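Local coordinates for uncharacterized protein (Wolinella succinogenes, PDB 3JYG) that is of unknown function but belongs to the 6-pyruvoyl tetrahydropterin synthase family and carries a zinc ion held by three histidines, at residues A[10-22]-A[77-89]. Sequence-based numbering, arbitrary orientation. Where two conformers were deposited one is given.
Sequences EFDFCYGHRVWSQ and LDHRFIIDIDDPL. With ZN (zinc ion), chain G.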
loop_
_atom_site.group_PDB
_atom_site.type_symbol
_atom_site.label_atom_id
_atom_site.label_comp_id
_atom_site.label_asym_id
_atom_site.label_seq_id
_atom_site.Cartn_x
_atom_site.Cartn_y
_atom_site.Cartn_z
ATOM N N GLU A 10 3.675 7.047 -8.278
ATOM C CA GLU A 10 4.801 7.313 -7.353
ATOM C C GLU A 10 5.872 8.209 -7.990
ATOM O O GLU A 10 6.154 8.114 -9.211
ATOM C CB GLU A 10 5.456 5.993 -6.879
ATOM C CG GLU A 10 4.427 4.939 -6.383
ATOM C CD GLU A 10 5.047 3.712 -5.689
ATOM O OE1 GLU A 10 6.273 3.462 -5.806
ATOM O OE2 GLU A 10 4.294 2.992 -5.006
ATOM N N PHE A 11 6.447 9.079 -7.158
ATOM C CA PHE A 11 7.530 9.991 -7.569
ATOM C C PHE A 11 8.569 10.056 -6.446
ATOM O O PHE A 11 8.222 10.334 -5.297
ATOM C CB PHE A 11 6.995 11.382 -7.856
ATOM C CG PHE A 11 5.841 11.405 -8.808
ATOM C CD1 PHE A 11 4.529 11.235 -8.343
ATOM C CD2 PHE A 11 6.057 11.590 -10.173
ATOM C CE1 PHE A 11 3.448 11.289 -9.239
ATOM C CE2 PHE A 11 4.975 11.642 -11.068
ATOM C CZ PHE A 11 3.686 11.467 -10.594
ATOM N N ASP A 12 9.818 9.741 -6.769
ATOM C CA ASP A 12 10.886 9.636 -5.774
ATOM C C ASP A 12 11.857 10.817 -5.843
ATOM O O ASP A 12 12.061 11.376 -6.912
ATOM C CB ASP A 12 11.660 8.322 -6.008
ATOM C CG ASP A 12 10.752 7.109 -5.967
ATOM O OD1 ASP A 12 10.699 6.356 -6.957
ATOM O OD2 ASP A 12 10.047 6.919 -4.967
ATOM N N PHE A 13 12.435 11.205 -4.697
ATOM C CA PHE A 13 13.495 12.223 -4.616
ATOM C C PHE A 13 14.217 12.108 -3.288
ATOM O O PHE A 13 13.719 11.494 -2.350
ATOM C CB PHE A 13 13.003 13.684 -4.827
ATOM C CG PHE A 13 12.090 14.235 -3.710
ATOM C CD1 PHE A 13 10.757 13.827 -3.618
ATOM C CD2 PHE A 13 12.565 15.176 -2.779
ATOM C CE1 PHE A 13 9.905 14.323 -2.645
ATOM C CE2 PHE A 13 11.715 15.673 -1.764
ATOM C CZ PHE A 13 10.374 15.264 -1.715
ATOM N N CYS A 14 15.405 12.689 -3.230
ATOM C CA CYS A 14 16.217 12.736 -2.008
ATOM C C CYS A 14 16.345 14.188 -1.585
ATOM O O CYS A 14 16.444 15.062 -2.443
ATOM C CB CYS A 14 17.612 12.115 -2.244
ATOM S SG CYS A 14 17.575 10.523 -3.062
ATOM N N TYR A 15 16.359 14.448 -0.279
ATOM C CA TYR A 15 16.449 15.826 0.190
ATOM C C TYR A 15 17.071 15.827 1.577
ATOM O O TYR A 15 17.068 14.800 2.228
ATOM C CB TYR A 15 15.055 16.500 0.224
ATOM C CG TYR A 15 14.058 15.793 1.153
ATOM C CD1 TYR A 15 13.507 14.540 0.809
ATOM C CD2 TYR A 15 13.663 16.382 2.375
ATOM C CE1 TYR A 15 12.609 13.887 1.644
ATOM C CE2 TYR A 15 12.746 15.730 3.220
ATOM C CZ TYR A 15 12.233 14.478 2.857
ATOM O OH TYR A 15 11.298 13.822 3.666
ATOM N N GLY A 16 17.561 16.984 2.017
ATOM C CA GLY A 16 17.898 17.176 3.444
ATOM C C GLY A 16 16.830 18.055 4.097
ATOM O O GLY A 16 16.123 18.803 3.404
ATOM N N HIS A 17 16.677 17.947 5.418
ATOM C CA HIS A 17 15.820 18.862 6.117
ATOM C C HIS A 17 16.116 18.760 7.595
ATOM O O HIS A 17 16.985 17.970 8.023
ATOM C CB HIS A 17 14.310 18.617 5.789
ATOM C CG HIS A 17 13.646 17.517 6.583
ATOM N ND1 HIS A 17 12.298 17.534 6.878
ATOM C CD2 HIS A 17 14.130 16.369 7.118
ATOM C CE1 HIS A 17 11.981 16.449 7.564
ATOM N NE2 HIS A 17 13.079 15.730 7.726
ATOM N N ARG A 18 15.395 19.579 8.353
ATOM C CA ARG A 18 15.229 19.338 9.768
ATOM C C ARG A 18 13.834 19.844 10.178
ATOM O O ARG A 18 13.289 20.755 9.556
ATOM C CB ARG A 18 16.356 20.012 10.577
ATOM C CG ARG A 18 16.132 21.460 10.920
ATOM C CD ARG A 18 17.261 22.009 11.810
ATOM N NE ARG A 18 16.879 23.286 12.427
ATOM C CZ ARG A 18 16.870 23.520 13.744
ATOM N NH1 ARG A 18 17.199 22.564 14.636
ATOM N NH2 ARG A 18 16.537 24.731 14.177
ATOM N N VAL A 19 13.294 19.238 11.223
ATOM C CA VAL A 19 11.991 19.594 11.770
ATOM C C VAL A 19 12.299 20.323 13.055
ATOM O O VAL A 19 12.538 19.697 14.071
ATOM C CB VAL A 19 11.188 18.327 12.103
ATOM C CG1 VAL A 19 9.781 18.694 12.626
ATOM C CG2 VAL A 19 11.090 17.439 10.852
ATOM N N TRP A 20 12.297 21.643 12.983
ATOM C CA TRP A 20 12.964 22.481 13.990
ATOM C C TRP A 20 12.119 22.518 15.276
ATOM O O TRP A 20 12.644 22.636 16.364
ATOM C CB TRP A 20 13.253 23.883 13.410
ATOM C CG TRP A 20 12.026 24.725 13.015
ATOM C CD1 TRP A 20 11.503 24.918 11.735
ATOM C CD2 TRP A 20 11.196 25.500 13.909
ATOM N NE1 TRP A 20 10.405 25.760 11.807
ATOM C CE2 TRP A 20 10.198 26.127 13.120
ATOM C CE3 TRP A 20 11.213 25.728 15.313
ATOM C CZ2 TRP A 20 9.199 26.968 13.685
ATOM C CZ3 TRP A 20 10.245 26.562 15.865
ATOM C CH2 TRP A 20 9.256 27.176 15.046
ATOM N N SER A 21 10.810 22.371 15.106
ATOM C CA SER A 21 9.854 22.498 16.175
ATOM C C SER A 21 9.521 21.178 16.900
ATOM O O SER A 21 8.622 21.145 17.748
ATOM C CB SER A 21 8.562 23.030 15.561
ATOM O OG SER A 21 8.057 22.102 14.603
ATOM N N GLN A 22 10.198 20.090 16.558
ATOM C CA GLN A 22 9.825 18.798 17.111
ATOM C C GLN A 22 9.748 18.805 18.674
ATOM O O GLN A 22 10.691 19.254 19.348
ATOM C CB GLN A 22 10.794 17.704 16.621
ATOM C CG GLN A 22 10.414 16.286 17.153
ATOM C CD GLN A 22 11.545 15.271 17.044
ATOM O OE1 GLN A 22 12.745 15.618 17.168
ATOM N NE2 GLN A 22 11.173 14.011 16.826
ATOM N N LEU A 77 12.803 19.893 -6.121
ATOM C CA LEU A 77 13.026 19.272 -4.814
ATOM C C LEU A 77 14.166 18.267 -4.739
ATOM O O LEU A 77 14.761 18.123 -3.689
ATOM C CB LEU A 77 11.737 18.622 -4.288
ATOM C CG LEU A 77 10.486 19.516 -4.285
ATOM C CD1 LEU A 77 9.311 18.697 -3.789
ATOM C CD2 LEU A 77 10.686 20.716 -3.359
ATOM N N ASP A 78 14.502 17.591 -5.839
ATOM C CA ASP A 78 15.490 16.503 -5.732
ATOM C C ASP A 78 16.884 17.062 -5.486
ATOM O O ASP A 78 17.275 18.020 -6.140
ATOM C CB ASP A 78 15.506 15.624 -6.971
ATOM C CG ASP A 78 16.452 14.434 -6.818
ATOM O OD1 ASP A 78 16.314 13.632 -5.848
ATOM O OD2 ASP A 78 17.396 14.345 -7.648
ATOM N N HIS A 79 17.618 16.451 -4.550
ATOM C CA HIS A 79 18.973 16.894 -4.220
ATOM C C HIS A 79 19.011 18.295 -3.648
ATOM O O HIS A 79 19.913 19.082 -3.960
ATOM C CB HIS A 79 19.916 16.721 -5.438
ATOM C CG HIS A 79 20.384 15.303 -5.609
ATOM N ND1 HIS A 79 19.543 14.279 -6.001
ATOM C CD2 HIS A 79 21.583 14.725 -5.351
ATOM C CE1 HIS A 79 20.208 13.136 -5.984
ATOM N NE2 HIS A 79 21.452 13.381 -5.607
ATOM N N ARG A 80 18.022 18.627 -2.828
ATOM C CA ARG A 80 17.977 19.968 -2.218
ATOM C C ARG A 80 17.841 19.859 -0.701
ATOM O O ARG A 80 17.525 18.791 -0.179
ATOM C CB ARG A 80 16.778 20.749 -2.732
ATOM C CG ARG A 80 16.643 20.833 -4.233
ATOM C CD ARG A 80 17.659 21.765 -4.867
ATOM N NE ARG A 80 17.412 21.731 -6.322
ATOM C CZ ARG A 80 18.100 22.405 -7.225
ATOM N NH1 ARG A 80 19.048 23.255 -6.852
ATOM N NH2 ARG A 80 17.776 22.277 -8.516
ATOM N N PHE A 81 18.071 20.960 0.003
ATOM C CA PHE A 81 17.757 21.019 1.420
ATOM C C PHE A 81 16.481 21.909 1.637
ATOM O O PHE A 81 16.470 23.117 1.304
ATOM C CB PHE A 81 18.950 21.566 2.196
ATOM C CG PHE A 81 18.762 21.549 3.716
ATOM C CD1 PHE A 81 17.944 22.503 4.338
ATOM C CD2 PHE A 81 19.467 20.640 4.497
ATOM C CE1 PHE A 81 17.749 22.520 5.740
ATOM C CE2 PHE A 81 19.319 20.634 5.908
ATOM C CZ PHE A 81 18.427 21.596 6.532
ATOM N N ILE A 82 15.449 21.326 2.220
ATOM C CA ILE A 82 14.163 22.055 2.384
ATOM C C ILE A 82 14.138 22.705 3.768
ATOM O O ILE A 82 14.320 22.055 4.791
ATOM C CB ILE A 82 12.904 21.140 2.248
ATOM C CG1 ILE A 82 12.949 20.315 0.939
ATOM C CG2 ILE A 82 11.602 21.991 2.367
ATOM C CD1 ILE A 82 11.775 19.298 0.799
ATOM N N ILE A 83 13.953 24.016 3.791
ATOM C CA ILE A 83 14.048 24.743 5.056
ATOM C C ILE A 83 12.839 25.669 5.249
ATOM O O ILE A 83 12.416 26.370 4.329
ATOM C CB ILE A 83 15.354 25.504 5.161
ATOM C CG1 ILE A 83 15.584 26.012 6.600
ATOM C CG2 ILE A 83 15.371 26.649 4.101
ATOM C CD1 ILE A 83 17.008 26.683 6.856
ATOM N N ASP A 84 12.272 25.629 6.462
ATOM C CA ASP A 84 11.220 26.555 6.838
ATOM C C ASP A 84 11.817 27.980 6.859
ATOM O O ASP A 84 12.870 28.218 7.451
ATOM C CB ASP A 84 10.623 26.094 8.200
ATOM C CG ASP A 84 9.417 26.932 8.679
ATOM O OD1 ASP A 84 9.080 27.980 8.118
ATOM O OD2 ASP A 84 8.789 26.519 9.674
ATOM N N ILE A 85 11.175 28.911 6.137
ATOM C CA ILE A 85 11.462 30.347 6.318
ATOM C C ILE A 85 11.577 30.739 7.809
ATOM O O ILE A 85 12.366 31.599 8.153
ATOM C CB ILE A 85 10.429 31.267 5.562
ATOM C CG1 ILE A 85 10.851 32.739 5.505
ATOM C CG2 ILE A 85 8.960 31.101 6.079
ATOM C CD1 ILE A 85 12.122 32.996 4.651
ATOM N N ASP A 86 10.788 30.134 8.677
ATOM C CA ASP A 86 10.826 30.530 10.075
ATOM C C ASP A 86 11.617 29.638 10.964
ATOM O O ASP A 86 11.467 29.699 12.153
ATOM C CB ASP A 86 9.419 30.648 10.636
ATOM C CG ASP A 86 8.773 31.991 10.291
ATOM O OD1 ASP A 86 9.506 32.943 9.916
ATOM O OD2 ASP A 86 7.541 32.084 10.380
ATOM N N ASP A 87 12.405 28.748 10.386
ATOM C CA ASP A 87 13.371 27.989 11.165
ATOM C C ASP A 87 14.294 28.992 11.853
ATOM O O ASP A 87 14.818 29.883 11.205
ATOM C CB ASP A 87 14.153 27.046 10.211
ATOM C CG ASP A 87 15.073 26.076 10.951
ATOM O OD1 ASP A 87 15.665 26.462 11.998
ATOM O OD2 ASP A 87 15.200 24.923 10.475
ATOM N N PRO A 88 14.523 28.840 13.172
ATOM C CA PRO A 88 15.410 29.756 13.918
ATOM C C PRO A 88 16.846 29.753 13.391
ATOM O O PRO A 88 17.608 30.707 13.640
ATOM C CB PRO A 88 15.427 29.155 15.320
ATOM C CG PRO A 88 14.167 28.376 15.407
ATOM C CD PRO A 88 13.877 27.848 14.060
ATOM N N LEU A 89 17.233 28.674 12.718
ATOM C CA LEU A 89 18.546 28.624 12.098
ATOM C C LEU A 89 18.608 29.271 10.727
ATOM O O LEU A 89 19.697 29.336 10.134
ATOM C CB LEU A 89 19.008 27.163 11.944
ATOM C CG LEU A 89 19.548 26.421 13.144
ATOM C CD1 LEU A 89 19.954 24.991 12.694
ATOM C CD2 LEU A 89 20.734 27.169 13.800
HETATM ZN ZN ZN G . 13.224 13.792 9.045
HETATM O O HOH W 1 13.375 23.993 8.540
HETATM O O HOH W 2 14.895 21.968 7.455
HETATM O O HOH W 3 10.751 13.672 8.742
HETATM O O HOH W 4 12.998 11.948 10.535
#
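A short parallel strand pairing beside the zinc site joins 10-22 to 77-89, with Gly16 at its centre: Gly16 N donates to Arg80 O (2.8 Å) and Gly16 O accepts from Ile82 N (2.9 Å). Lacking a side chain, Gly16 lets the Phe81 ring lie against the backbone; His17 CA makes a CH-pi contact 4.0 Å from that ring's centroid, 20° off its normal. Upstream, Asp78 OD1 takes Cys14 N nearly head-on at 2.9 Å, while Leu77 CB sits over a face of Phe13. Downstream the strands part; water 2 accepts from Arg18 N and lies 2.7 Å from Ile82 O. Arg18 forms a side-on salt bridge with Asp87, NE to OD2 (3.1 Å) and NH2 to OD1 (2.9 Å), while NH1 donates to Arg37 O; Trp20 CB and Leu89 CD1 sandwich the guanidinium. Leu89 N also donates to Asp87 OD1, a capping bond before helix 90-93; it and Arg18 NH2 reach that oxygen from opposite carboxylate faces, which should restrict the carboxylate's rotation. Trp20 CG lies between its backbone N and carbonyl carbon (chi1 63°), laying one indole face over Asp87 CA and Pro88 CD in CH-pi contacts; NE1 donates almost straight to Asp84 OD2 (2.8 Å, 177°). His17 NE2 binds zinc with His40 and His42. In the mixed sheet, strand 3-17 lies between parallel 80-84 and antiparallel 40-52, with 132-135 beyond 80-84; helix 67-77 packs on Phe13 through Ile73.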